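Local coordinates for protein PatF (Prochloron didemni, PDB 4BG2) that belongs to the cyanobactin (patellamide) biosynthesis proteins and is probably a prenyltransferase, folded as an antiparallel beta-barrel ringed by helices, at residues E24-K29 against G263-N268; K251-Y256 against V279-T284; N268-Q273 against F296-D301. One frame throughout, in Å; residues are numbered along the deposited sequence.

Overall arrangement
All three contacts lie on the outer side of the barrel, where helices rest on strands 276-284 and 295-303 or on one another. Helix 261-272 is shared: contact 1 joins its middle to the end of helix 3-25, and contact 3, its centre about 8 Å from that of contact 1, joins its last turns to strand 295-303. Contact 2 seats the short helix 253-256 on strand 276-284, the neighbouring strand, its centre about 10 Å from that of contact 3. Leu253 CD1 meets Phe298 CZ at 3.4 Å, and Tyr299 N bonds to Ala280 O between the strands. Ala280 and Tyr299 turn away from the helices, into the barrel, where related prenyltransferases hold substrates.

Contact 1: E24-K29 against G263-N268; sequences EAFDVK and GDKIYN
The side chain of Phe26 leaves the backbone with CG opposite the carbonyl carbon and beside N (chi1 -59°), which carries its ring toward Lys265 and Ile266 on helix 261-272. From the other side, Lys265 sets out with CG opposite its own backbone N (chi1 166°) and stays extended to the amine. Its CE comes to 3.8 Å from Ala25 O, at the end of helix 3-25, and to 4.2 Å from Phe26 CD1. The approach is thus made by the aliphatic end of the lysine, which meets the ring obliquely. Phe26 CE1 touches Ile266 CG1 at 3.9 Å, the two side chains crossing at about a right angle. One ring face of Phe26 also has Ala25 CB above it, offset toward the rim. Asp27 OD1 lies 5.2 Å from Lys265 NZ, too far for a salt bridge, though the opposite charges may attract weakly. The buried part of the contact is the apolar touch of Phe26 on Ile266, whereas Lys265 is exposed. Beyond it, Phe26 meets the rings of His22 and Phe269, the latter edge-to-face, and both Phe26 and Ile266 pack on Cys54, which places this helix-to-helix junction against barrel strand 48-57.

Contact 2: K251-Y256 against V279-T284; sequences KDLPKY and VAIAVT
Leu253 and Val279 meet tip to tip, with Leu253 CD1 at 3.8 Å and CD2 at 3.9 Å from Val279 CG2, so that this one methyl faces both branches of the leucine. Leu253 CD2 also reaches Ile281, lying 4.2 Å from its CG1 on the same side of the strand. Val279 presents CG2 rather than CG1 because chi1 (-59°) sets CG1 beside the backbone N and CG2 between N and the carbonyl carbon. All three residues are buried and their contact is purely apolar. An alanine at Leu253 would remove both branches, and the loss would probably open a gap above Val279 CG2 and leave Ile281 CG1 without its partner from the helix. In the next shell, Phe298 packs on both Leu253 and Ile281, while His247 touches Leu253. The weakly bonded turn 253-256 has backbone bonds such as Tyr256 N to Leu253 O, 2.9 Å, and strand 276-284 is bonded to both neighbours: Val279 to His247 and Ile281 to Phe245 on one edge, Ala280 to Tyr299 and Ala282 to Cys297 on the other. The closed antiparallel barrel with helices on its outside is consistent with the ABBA prenyltransferase fold.

Contact 3: N268-Q273 against F296-D301; sequences NFCQSQ and FCFYYD
Phe269 directs a ring edge at the face of Tyr300 in an offset edge-to-face pair, the planes at 64° and the centroids 5.7 Å apart. Its CE2 does the touching, 3.6 Å from Tyr300 CZ and 3.4 Å from Tyr300 OH, the oxygen lying near the plane of the phenylalanine ring. Tyr300 meets this edge with CG placed between its backbone N and carbonyl carbon (chi1 65°), which turns the ring toward the helix. Its hydroxyl is hydrogen-bonded to His22 ND1 of helix 3-25, a bond that gives this buried oxygen a polar partner and should help fix the ring. Cys270, the next residue, points its sulfur at the strand, where SG lies between two aromatic rings: 3.8 Å from Phe298 CE1 and equally far from Tyr300 CD1. Both are sulfur-aromatic contacts and both are oblique, the sulfur sitting closer to the centroid of the tyrosine, at 4.3 Å. At the end of the helix, Ser272 OG donates to Phe269 O at 2.8 Å, tying its side chain back one turn where several of the backbone bonds are weak. Gln273, already past the helix, places CG above the Phe269 plane, offset toward the rim. Helix 268-272 and strand 296-301 run almost parallel, at 7°, with their axes 10.5 Å apart. Strand alternation puts Phe298 and Tyr300 on the helix side and Tyr299 on the other. Such a helix, laid along an outer barrel strand and joined to it by aromatic and cysteine side chains, probably reflects an alpha-beta-beta-alpha barrel.

Contact 1: E24-K29 against G263-N268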
ATOM      1  N   GLU A  24      19.075   2.436   4.310  1.00 35.23           N
ATOM      2  CA  GLU A  24      20.348   3.122   4.107  1.00 39.17           C
ATOM      3  C   GLU A  24      20.135   4.395   3.297  1.00 37.47           C
ATOM      4  O   GLU A  24      20.567   5.461   3.689  1.00 39.69           O
ATOM      5  CB  GLU A  24      21.355   2.234   3.362  1.00 42.17           C
ATOM      6  CG  GLU A  24      21.752   0.950   4.082  1.00 46.92           C
ATOM      7  CD  GLU A  24      22.787   0.136   3.312  1.00 52.52           C
ATOM      8  OE1 GLU A  24      22.800   0.180   2.052  1.00 54.24           O
ATOM      9  OE2 GLU A  24      23.601  -0.542   3.978  1.00 56.55           O
ATOM     10  N   ALA A  25      19.462   4.264   2.165  1.00 34.74           N
ATOM     11  CA  ALA A  25      19.253   5.382   1.245  1.00 36.09           C
ATOM     12  C   ALA A  25      18.505   6.580   1.851  1.00 37.16           C
ATOM     13  O   ALA A  25      18.803   7.725   1.528  1.00 39.47           O
ATOM     14  CB  ALA A  25      18.529   4.897   0.004  1.00 34.53           C
ATOM     15  N   PHE A  26      17.557   6.322   2.743  1.00 36.57           N
ATOM     16  CA  PHE A  26      16.702   7.386   3.274  1.00 36.77           C
ATOM     17  C   PHE A  26      16.879   7.650   4.756  1.00 38.14           C
ATOM     18  O   PHE A  26      15.998   8.216   5.382  1.00 38.26           O
ATOM     19  CB  PHE A  26      15.249   7.082   2.904  1.00 34.63           C
ATOM     20  CG  PHE A  26      15.066   6.985   1.446  1.00 33.99           C
ATOM     21  CD1 PHE A  26      15.244   8.128   0.675  1.00 35.99           C
ATOM     22  CD2 PHE A  26      14.865   5.780   0.831  1.00 32.68           C
ATOM     23  CE1 PHE A  26      15.145   8.066  -0.698  1.00 36.46           C
ATOM     24  CE2 PHE A  26      14.742   5.703  -0.542  1.00 34.66           C
ATOM     25  CZ  PHE A  26      14.902   6.852  -1.312  1.00 34.65           C
ATOM     26  N   ASP A  27      18.016   7.223   5.304  1.00 41.76           N
ATOM     27  CA  ASP A  27      18.365   7.472   6.695  1.00 45.10           C
ATOM     28  C   ASP A  27      17.278   7.054   7.677  1.00 42.00           C
ATOM     29  O   ASP A  27      16.946   7.798   8.580  1.00 44.65           O
ATOM     30  CB  ASP A  27      18.726   8.953   6.901  1.00 51.50           C
ATOM     31  CG  ASP A  27      19.925   9.393   6.062  1.00 58.71           C
ATOM     32  OD1 ASP A  27      20.206   8.740   5.031  1.00 65.40           O
ATOM     33  OD2 ASP A  27      20.577  10.405   6.417  1.00 66.43           O
ATOM     34  N   VAL A  28      16.742   5.858   7.512  1.00 38.21           N
ATOM     35  CA  VAL A  28      15.717   5.367   8.403  1.00 37.06           C
ATOM     36  C   VAL A  28      16.433   4.714   9.595  1.00 38.44           C
ATOM     37  O   VAL A  28      17.323   3.915   9.421  1.00 39.20           O
ATOM     38  CB  VAL A  28      14.838   4.332   7.698  1.00 34.88           C
ATOM     39  CG1 VAL A  28      13.723   3.858   8.613  1.00 33.77           C
ATOM     40  CG2 VAL A  28      14.278   4.897   6.397  1.00 35.44           C
ATOM     41  N   LYS A  29      16.087   5.119  10.803  1.00 42.07           N
ATOM     42  CA  LYS A  29      16.606   4.482  12.007  1.00 44.94           C
ATOM     43  C   LYS A  29      15.874   3.156  12.202  1.00 43.66           C
ATOM     44  O   LYS A  29      14.675   3.061  11.906  1.00 41.52           O
ATOM     45  CB  LYS A  29      16.410   5.411  13.224  1.00 49.20           C
ATOM     46  CG  LYS A  29      17.110   6.770  13.109  1.00 52.50           C
ATOM     47  CD  LYS A  29      18.565   6.623  12.672  1.00 55.02           C
ATOM     48  CE  LYS A  29      19.325   7.948  12.603  1.00 58.68           C
ATOM     49  NZ  LYS A  29      19.467   8.438  11.201  1.00 58.99           N
ATOM     50  N   GLY A 263      11.488  14.708  -3.589  1.00 40.05           N
ATOM     51  CA  GLY A 263      10.925  13.820  -4.610  1.00 37.96           C
ATOM     52  C   GLY A 263      11.945  13.509  -5.702  1.00 39.35           C
ATOM     53  O   GLY A 263      12.001  12.390  -6.216  1.00 36.60           O
ATOM     54  N   ASP A 264      12.744  14.507  -6.054  1.00 42.46           N
ATOM     55  CA  ASP A 264      13.832  14.310  -7.013  1.00 47.61           C
ATOM     56  C   ASP A 264      14.864  13.332  -6.468  1.00 47.63           C
ATOM     57  O   ASP A 264      15.379  12.496  -7.204  1.00 49.14           O
ATOM     58  CB  ASP A 264      14.501  15.640  -7.340  1.00 51.65           C
ATOM     59  CG  ASP A 264      13.589  16.575  -8.124  1.00 54.98           C
ATOM     60  OD1 ASP A 264      12.606  16.085  -8.723  1.00 54.85           O
ATOM     61  OD2 ASP A 264      13.863  17.801  -8.158  1.00 60.07           O
ATOM     62  N   LYS A 265      15.166  13.426  -5.177  1.00 47.78           N
ATOM     63  CA  LYS A 265      16.087  12.477  -4.555  1.00 48.05           C
ATOM     64  C   LYS A 265      15.548  11.048  -4.610  1.00 45.85           C
ATOM     65  O   LYS A 265      16.279  10.109  -4.958  1.00 46.37           O
ATOM     66  CB  LYS A 265      16.374  12.862  -3.115  1.00 50.77           C
ATOM     67  CG  LYS A 265      17.038  11.746  -2.316  1.00 52.47           C
ATOM     68  CD  LYS A 265      17.487  12.246  -0.956  1.00 55.31           C
ATOM     69  CE  LYS A 265      18.082  11.123  -0.128  1.00 57.84           C
ATOM     70  NZ  LYS A 265      18.930  11.717   0.940  1.00 62.39           N
ATOM     71  N   ILE A 266      14.268  10.877  -4.278  1.00 41.41           N
ATOM     72  CA  ILE A 266      13.658   9.552  -4.352  1.00 39.44           C
ATOM     73  C   ILE A 266      13.672   9.061  -5.791  1.00 38.88           C
ATOM     74  O   ILE A 266      13.955   7.883  -6.051  1.00 38.84           O
ATOM     75  CB  ILE A 266      12.201   9.532  -3.826  1.00 37.93           C
ATOM     76  CG1 ILE A 266      12.148   9.922  -2.354  1.00 37.47           C
ATOM     77  CG2 ILE A 266      11.576   8.154  -4.006  1.00 36.85           C
ATOM     78  CD1 ILE A 266      10.817  10.512  -1.931  1.00 35.84           C
ATOM     79  N   TYR A 267      13.369   9.962  -6.725  1.00 37.99           N
ATOM     80  CA  TYR A 267      13.325   9.596  -8.129  1.00 38.86           C
ATOM     81  C   TYR A 267      14.672   9.107  -8.636  1.00 39.33           C
ATOM     82  O   TYR A 267      14.759   8.081  -9.302  1.00 38.75           O
ATOM     83  CB  TYR A 267      12.863  10.783  -8.975  1.00 41.46           C
ATOM     84  CG  TYR A 267      12.936  10.482 -10.439  1.00 43.34           C
ATOM     85  CD1 TYR A 267      12.052   9.578 -11.019  1.00 43.32           C
ATOM     86  CD2 TYR A 267      13.901  11.069 -11.237  1.00 46.23           C
ATOM     87  CE1 TYR A 267      12.119   9.288 -12.370  1.00 45.79           C
ATOM     88  CE2 TYR A 267      13.985  10.776 -12.587  1.00 48.16           C
ATOM     89  CZ  TYR A 267      13.088   9.887 -13.142  1.00 47.46           C
ATOM     90  OH  TYR A 267      13.143   9.593 -14.471  1.00 51.18           O
ATOM     91  N   ASN A 268      15.714   9.860  -8.311  1.00 40.63           N
ATOM     92  CA  ASN A 268      17.097   9.521  -8.683  1.00 43.82           C
ATOM     93  C   ASN A 268      17.529   8.204  -8.090  1.00 44.23           C
ATOM     94  O   ASN A 268      18.147   7.372  -8.762  1.00 45.97           O
ATOM     95  CB  ASN A 268      18.041  10.607  -8.184  1.00 44.14           C
ATOM     96  CG  ASN A 268      17.914  11.890  -8.972  1.00 44.45           C
ATOM     97  OD1 ASN A 268      17.431  11.907 -10.102  1.00 46.20           O
ATOM     98  ND2 ASN A 268      18.349  12.970  -8.372  1.00 44.15           N
TER

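Contact 2: K251-Y256 against V279-T284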
ATOM      1  N   LYS A 251      11.150   6.149 -15.922  1.00 55.14           N
ATOM      2  CA  LYS A 251      11.552   7.359 -16.640  1.00 58.24           C
ATOM      3  C   LYS A 251      10.369   8.176 -17.156  1.00 58.18           C
ATOM      4  O   LYS A 251      10.520   9.332 -17.513  1.00 57.68           O
ATOM      5  CB  LYS A 251      12.515   6.999 -17.776  1.00 63.09           C
ATOM      6  CG  LYS A 251      13.877   6.582 -17.243  1.00 65.12           C
ATOM      7  CD  LYS A 251      14.700   5.712 -18.183  1.00 67.47           C
ATOM      8  CE  LYS A 251      15.755   4.959 -17.380  1.00 67.72           C
ATOM      9  NZ  LYS A 251      16.743   4.258 -18.238  1.00 71.93           N
ATOM     10  N   ASP A 252       9.184   7.581 -17.159  1.00 59.96           N
ATOM     11  CA  ASP A 252       7.973   8.303 -17.516  1.00 60.64           C
ATOM     12  C   ASP A 252       7.469   9.243 -16.417  1.00 58.56           C
ATOM     13  O   ASP A 252       6.641  10.101 -16.709  1.00 61.85           O
ATOM     14  CB  ASP A 252       6.860   7.316 -17.901  1.00 61.36           C
ATOM     15  CG  ASP A 252       7.066   6.693 -19.285  1.00 65.91           C
ATOM     16  OD1 ASP A 252       7.813   7.256 -20.126  1.00 65.53           O
ATOM     17  OD2 ASP A 252       6.457   5.626 -19.526  1.00 69.88           O
ATOM     18  N   LEU A 253       7.930   9.099 -15.170  1.00 52.24           N
ATOM     19  CA  LEU A 253       7.382   9.937 -14.087  1.00 49.42           C
ATOM     20  C   LEU A 253       7.548  11.444 -14.316  1.00 47.49           C
ATOM     21  O   LEU A 253       6.590  12.189 -14.137  1.00 45.73           O
ATOM     22  CB  LEU A 253       7.933   9.563 -12.698  1.00 47.85           C
ATOM     23  CG  LEU A 253       7.522   8.237 -12.049  1.00 47.28           C
ATOM     24  CD1 LEU A 253       8.131   8.186 -10.656  1.00 46.02           C
ATOM     25  CD2 LEU A 253       6.015   8.018 -11.980  1.00 44.27           C
ATOM     26  N   PRO A 254       8.760  11.902 -14.692  1.00 50.99           N
ATOM     27  CA  PRO A 254       8.951  13.348 -14.965  1.00 51.50           C
ATOM     28  C   PRO A 254       8.063  13.932 -16.068  1.00 53.00           C
ATOM     29  O   PRO A 254       7.915  15.153 -16.153  1.00 53.67           O
ATOM     30  CB  PRO A 254      10.426  13.441 -15.380  1.00 54.04           C
ATOM     31  CG  PRO A 254      11.072  12.242 -14.778  1.00 53.58           C
ATOM     32  CD  PRO A 254      10.032  11.159 -14.781  1.00 51.34           C
ATOM     33  N   LYS A 255       7.498  13.079 -16.920  1.00 53.69           N
ATOM     34  CA  LYS A 255       6.523  13.533 -17.915  1.00 53.74           C
ATOM     35  C   LYS A 255       5.234  13.994 -17.256  1.00 50.09           C
ATOM     36  O   LYS A 255       4.558  14.845 -17.796  1.00 49.31           O
ATOM     37  CB  LYS A 255       6.220  12.431 -18.937  1.00 56.23           C
ATOM     38  CG  LYS A 255       7.454  12.002 -19.715  1.00 60.90           C
ATOM     39  CD  LYS A 255       7.152  10.997 -20.817  1.00 64.47           C
ATOM     40  CE  LYS A 255       8.456  10.437 -21.371  1.00 69.25           C
ATOM     41  NZ  LYS A 255       8.337   9.843 -22.738  1.00 73.68           N
ATOM     42  N   TYR A 256       4.895  13.449 -16.085  1.00 45.60           N
ATOM     43  CA  TYR A 256       3.582  13.705 -15.500  1.00 44.92           C
ATOM     44  C   TYR A 256       3.583  14.397 -14.147  1.00 43.56           C
ATOM     45  O   TYR A 256       2.556  14.946 -13.739  1.00 43.64           O
ATOM     46  CB  TYR A 256       2.798  12.395 -15.393  1.00 45.28           C
ATOM     47  CG  TYR A 256       2.857  11.575 -16.654  1.00 48.10           C
ATOM     48  CD1 TYR A 256       2.218  12.006 -17.820  1.00 50.15           C
ATOM     49  CD2 TYR A 256       3.587  10.395 -16.707  1.00 49.82           C
ATOM     50  CE1 TYR A 256       2.294  11.270 -18.989  1.00 52.95           C
ATOM     51  CE2 TYR A 256       3.672   9.657 -17.875  1.00 51.39           C
ATOM     52  CZ  TYR A 256       3.025  10.095 -19.008  1.00 53.25           C
ATOM     53  OH  TYR A 256       3.107   9.354 -20.160  1.00 57.11           O
ATOM     54  N   VAL A 279       6.491   1.648 -10.004  1.00 34.13           N
ATOM     55  CA  VAL A 279       6.498   2.751  -9.047  1.00 32.02           C
ATOM     56  C   VAL A 279       5.102   3.312  -8.998  1.00 29.97           C
ATOM     57  O   VAL A 279       4.289   3.037  -9.871  1.00 29.16           O
ATOM     58  CB  VAL A 279       7.501   3.853  -9.413  1.00 33.79           C
ATOM     59  CG1 VAL A 279       8.889   3.254  -9.470  1.00 36.41           C
ATOM     60  CG2 VAL A 279       7.180   4.506 -10.772  1.00 37.19           C
ATOM     61  N   ALA A 280       4.805   4.057  -7.946  1.00 28.90           N
ATOM     62  CA  ALA A 280       3.538   4.731  -7.851  1.00 27.69           C
ATOM     63  C   ALA A 280       3.697   6.005  -7.078  1.00 27.34           C
ATOM     64  O   ALA A 280       4.427   6.068  -6.100  1.00 28.48           O
ATOM     65  CB  ALA A 280       2.489   3.837  -7.196  1.00 26.45           C
ATOM     66  N   ILE A 281       2.982   7.024  -7.521  1.00 27.41           N
ATOM     67  CA  ILE A 281       2.867   8.240  -6.781  1.00 27.54           C
ATOM     68  C   ILE A 281       1.473   8.301  -6.177  1.00 25.02           C
ATOM     69  O   ILE A 281       0.485   8.128  -6.874  1.00 23.88           O
ATOM     70  CB  ILE A 281       3.093   9.463  -7.675  1.00 28.09           C
ATOM     71  CG1 ILE A 281       4.460   9.373  -8.332  1.00 30.34           C
ATOM     72  CG2 ILE A 281       2.967  10.753  -6.854  1.00 29.14           C
ATOM     73  CD1 ILE A 281       5.630   9.344  -7.359  1.00 30.71           C
ATOM     74  N   ALA A 282       1.419   8.582  -4.879  1.00 24.31           N
ATOM     75  CA  ALA A 282       0.152   8.744  -4.163  1.00 23.36           C
ATOM     76  C   ALA A 282       0.056  10.186  -3.727  1.00 23.00           C
ATOM     77  O   ALA A 282       0.956  10.697  -3.038  1.00 23.38           O
ATOM     78  CB  ALA A 282       0.083   7.801  -2.968  1.00 22.20           C
ATOM     79  N   VAL A 283      -1.030  10.832  -4.133  1.00 23.24           N
ATOM     80  CA  VAL A 283      -1.197  12.267  -3.981  1.00 24.45           C
ATOM     81  C   VAL A 283      -2.683  12.623  -4.002  1.00 24.77           C
ATOM     82  O   VAL A 283      -3.465  11.941  -4.633  1.00 24.24           O
ATOM     83  CB  VAL A 283      -0.357  12.998  -5.075  1.00 26.30           C
ATOM     84  CG1 VAL A 283      -0.846  12.681  -6.478  1.00 27.40           C
ATOM     85  CG2 VAL A 283      -0.333  14.504  -4.853  1.00 27.73           C
ATOM     86  N   THR A 284      -3.089  13.660  -3.288  1.00 25.97           N
ATOM     87  CA  THR A 284      -4.472  14.135  -3.370  1.00 27.11           C
ATOM     88  C   THR A 284      -4.687  15.009  -4.621  1.00 28.81           C
ATOM     89  O   THR A 284      -3.747  15.583  -5.165  1.00 28.90           O
ATOM     90  CB  THR A 284      -4.875  14.973  -2.155  1.00 26.97           C
ATOM     91  OG1 THR A 284      -4.064  16.133  -2.118  1.00 29.53           O
ATOM     92  CG2 THR A 284      -4.725  14.172  -0.849  1.00 27.48           C
TER

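Contact 3: N268-Q273 against F296-D301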
ATOM      1  N   ASN A 268      15.714   9.860  -8.311  1.00 40.63           N
ATOM      2  CA  ASN A 268      17.097   9.521  -8.683  1.00 43.82           C
ATOM      3  C   ASN A 268      17.529   8.204  -8.090  1.00 44.23           C
ATOM      4  O   ASN A 268      18.147   7.372  -8.762  1.00 45.97           O
ATOM      5  CB  ASN A 268      18.041  10.607  -8.184  1.00 44.14           C
ATOM      6  CG  ASN A 268      17.914  11.890  -8.972  1.00 44.45           C
ATOM      7  OD1 ASN A 268      17.431  11.907 -10.102  1.00 46.20           O
ATOM      8  ND2 ASN A 268      18.349  12.970  -8.372  1.00 44.15           N
ATOM      9  N   PHE A 269      17.203   8.014  -6.816  1.00 43.27           N
ATOM     10  CA  PHE A 269      17.522   6.755  -6.169  1.00 42.74           C
ATOM     11  C   PHE A 269      16.879   5.597  -6.931  1.00 42.48           C
ATOM     12  O   PHE A 269      17.535   4.596  -7.212  1.00 42.03           O
ATOM     13  CB  PHE A 269      17.068   6.762  -4.720  1.00 41.95           C
ATOM     14  CG  PHE A 269      17.089   5.405  -4.093  1.00 42.51           C
ATOM     15  CD1 PHE A 269      18.278   4.856  -3.639  1.00 43.72           C
ATOM     16  CD2 PHE A 269      15.925   4.657  -4.001  1.00 41.68           C
ATOM     17  CE1 PHE A 269      18.303   3.595  -3.079  1.00 43.37           C
ATOM     18  CE2 PHE A 269      15.946   3.393  -3.440  1.00 41.62           C
ATOM     19  CZ  PHE A 269      17.133   2.865  -2.973  1.00 42.34           C
ATOM     20  N   CYS A 270      15.606   5.749  -7.290  1.00 42.88           N
ATOM     21  CA  CYS A 270      14.886   4.694  -8.011  1.00 45.73           C
ATOM     22  C   CYS A 270      15.508   4.313  -9.351  1.00 49.61           C
ATOM     23  O   CYS A 270      15.591   3.106  -9.656  1.00 50.26           O
ATOM     24  CB  CYS A 270      13.428   5.072  -8.232  1.00 45.30           C
ATOM     25  SG  CYS A 270      12.431   4.807  -6.768  1.00 45.23           S
ATOM     26  N   GLN A 271      15.959   5.323 -10.119  1.00 52.83           N
ATOM     27  CA  GLN A 271      16.518   5.105 -11.458  1.00 55.86           C
ATOM     28  C   GLN A 271      17.868   4.405 -11.432  1.00 57.06           C
ATOM     29  O   GLN A 271      18.256   3.785 -12.418  1.00 59.56           O
ATOM     30  CB  GLN A 271      16.587   6.412 -12.324  1.00 60.17           C
ATOM     31  CG  GLN A 271      17.625   7.495 -11.932  1.00 61.55           C
ATOM     32  CD  GLN A 271      17.690   8.706 -12.885  1.00 64.79           C
ATOM     33  OE1 GLN A 271      17.736   9.870 -12.449  1.00 61.50           O
ATOM     34  NE2 GLN A 271      17.701   8.437 -14.182  1.00 67.37           N
ATOM     35  N   SER A 272      18.580   4.491 -10.314  1.00 55.43           N
ATOM     36  CA  SER A 272      19.840   3.781 -10.158  1.00 55.36           C
ATOM     37  C   SER A 272      19.671   2.372  -9.573  1.00 55.18           C
ATOM     38  O   SER A 272      20.620   1.594  -9.574  1.00 58.65           O
ATOM     39  CB  SER A 272      20.770   4.579  -9.254  1.00 54.99           C
ATOM     40  OG  SER A 272      20.158   4.828  -8.010  1.00 53.02           O
ATOM     41  N   GLN A 273      18.488   2.042  -9.053  1.00 53.20           N
ATOM     42  CA  GLN A 273      18.274   0.713  -8.442  1.00 51.20           C
ATOM     43  C   GLN A 273      17.756  -0.325  -9.432  1.00 51.45           C
ATOM     44  O   GLN A 273      16.890  -0.043 -10.237  1.00 51.69           O
ATOM     45  CB  GLN A 273      17.289   0.799  -7.280  1.00 48.58           C
ATOM     46  CG  GLN A 273      17.791   1.516  -6.047  1.00 48.12           C
ATOM     47  CD  GLN A 273      19.084   0.938  -5.541  1.00 50.09           C
ATOM     48  OE1 GLN A 273      19.099  -0.092  -4.868  1.00 48.75           O
ATOM     49  NE2 GLN A 273      20.192   1.585  -5.880  1.00 54.40           N
ATOM     50  N   PHE A 296       3.152  14.113  -0.666  1.00 27.47           N
ATOM     51  CA  PHE A 296       2.889  12.938  -1.488  1.00 27.98           C
ATOM     52  C   PHE A 296       3.626  11.744  -0.932  1.00 27.30           C
ATOM     53  O   PHE A 296       4.495  11.882  -0.083  1.00 28.53           O
ATOM     54  CB  PHE A 296       3.324  13.153  -2.959  1.00 29.27           C
ATOM     55  CG  PHE A 296       4.790  13.401  -3.124  1.00 32.01           C
ATOM     56  CD1 PHE A 296       5.316  14.674  -2.916  1.00 33.44           C
ATOM     57  CD2 PHE A 296       5.648  12.369  -3.471  1.00 33.10           C
ATOM     58  CE1 PHE A 296       6.673  14.903  -3.046  1.00 35.64           C
ATOM     59  CE2 PHE A 296       7.012  12.591  -3.580  1.00 35.54           C
ATOM     60  CZ  PHE A 296       7.518  13.867  -3.392  1.00 35.95           C
ATOM     61  N   CYS A 297       3.270  10.576  -1.441  1.00 26.81           N
ATOM     62  CA  CYS A 297       3.985   9.343  -1.157  0.50 27.00           C
ATOM     63  C   CYS A 297       4.519   8.749  -2.433  1.00 26.57           C
ATOM     64  O   CYS A 297       3.829   8.731  -3.434  1.00 28.72           O
ATOM     65  CB  CYS A 297       3.042   8.332  -0.525  0.50 25.52           C
ATOM     66  SG  CYS A 297       2.752   8.657   1.194  0.50 25.56           S
ATOM     67  N   PHE A 298       5.749   8.264  -2.391  1.00 27.67           N
ATOM     68  CA  PHE A 298       6.415   7.672  -3.542  1.00 25.69           C
ATOM     69  C   PHE A 298       6.722   6.188  -3.220  1.00 25.82           C
ATOM     70  O   PHE A 298       7.481   5.887  -2.315  1.00 24.30           O
ATOM     71  CB  PHE A 298       7.685   8.471  -3.766  1.00 28.20           C
ATOM     72  CG  PHE A 298       8.328   8.275  -5.118  1.00 29.54           C
ATOM     73  CD1 PHE A 298       8.563   7.013  -5.630  1.00 29.90           C
ATOM     74  CD2 PHE A 298       8.761   9.377  -5.839  1.00 31.05           C
ATOM     75  CE1 PHE A 298       9.181   6.844  -6.873  1.00 33.21           C
ATOM     76  CE2 PHE A 298       9.397   9.221  -7.068  1.00 33.04           C
ATOM     77  CZ  PHE A 298       9.597   7.951  -7.594  1.00 32.95           C
ATOM     78  N   TYR A 299       6.162   5.289  -4.014  1.00 25.78           N
ATOM     79  CA  TYR A 299       6.249   3.845  -3.802  1.00 26.03           C
ATOM     80  C   TYR A 299       7.101   3.269  -4.916  1.00 27.79           C
ATOM     81  O   TYR A 299       7.021   3.732  -6.039  1.00 26.63           O
ATOM     82  CB  TYR A 299       4.840   3.239  -3.889  1.00 24.70           C
ATOM     83  CG  TYR A 299       3.951   3.552  -2.727  1.00 23.66           C
ATOM     84  CD1 TYR A 299       3.192   4.708  -2.671  1.00 23.50           C
ATOM     85  CD2 TYR A 299       3.889   2.671  -1.630  1.00 24.75           C
ATOM     86  CE1 TYR A 299       2.364   4.978  -1.562  1.00 23.66           C
ATOM     87  CE2 TYR A 299       3.076   2.934  -0.540  1.00 22.45           C
ATOM     88  CZ  TYR A 299       2.324   4.070  -0.506  1.00 22.78           C
ATOM     89  OH  TYR A 299       1.552   4.299   0.619  1.00 23.49           O
ATOM     90  N   TYR A 300       7.913   2.269  -4.607  1.00 27.81           N
ATOM     91  CA  TYR A 300       8.554   1.459  -5.619  1.00 28.86           C
ATOM     92  C   TYR A 300       8.530  -0.000  -5.169  1.00 28.97           C
ATOM     93  O   TYR A 300       8.612  -0.282  -3.967  1.00 26.96           O
ATOM     94  CB  TYR A 300       9.974   1.961  -5.925  1.00 31.19           C
ATOM     95  CG  TYR A 300      10.956   1.854  -4.797  1.00 31.75           C
ATOM     96  CD1 TYR A 300      11.067   2.855  -3.852  1.00 30.98           C
ATOM     97  CD2 TYR A 300      11.801   0.767  -4.698  1.00 33.13           C
ATOM     98  CE1 TYR A 300      11.989   2.764  -2.824  1.00 33.03           C
ATOM     99  CE2 TYR A 300      12.732   0.676  -3.683  1.00 33.98           C
ATOM    100  CZ  TYR A 300      12.808   1.667  -2.742  1.00 33.36           C
ATOM    101  OH  TYR A 300      13.712   1.549  -1.718  1.00 35.72           O
ATOM    102  N   ASP A 301       8.435  -0.909  -6.140  1.00 30.17           N
ATOM    103  CA  ASP A 301       8.180  -2.322  -5.920  1.00 31.74           C
ATOM    104  C   ASP A 301       9.335  -3.130  -6.475  1.00 32.91           C
ATOM    105  O   ASP A 301       9.748  -2.928  -7.631  1.00 33.92           O
ATOM    106  CB  ASP A 301       6.873  -2.705  -6.616  1.00 34.79           C
ATOM    107  CG  ASP A 301       6.385  -4.125  -6.275  1.00 40.08           C
ATOM    108  OD1 ASP A 301       6.802  -4.721  -5.255  1.00 43.92           O
ATOM    109  OD2 ASP A 301       5.538  -4.650  -7.041  1.00 43.50           O
TER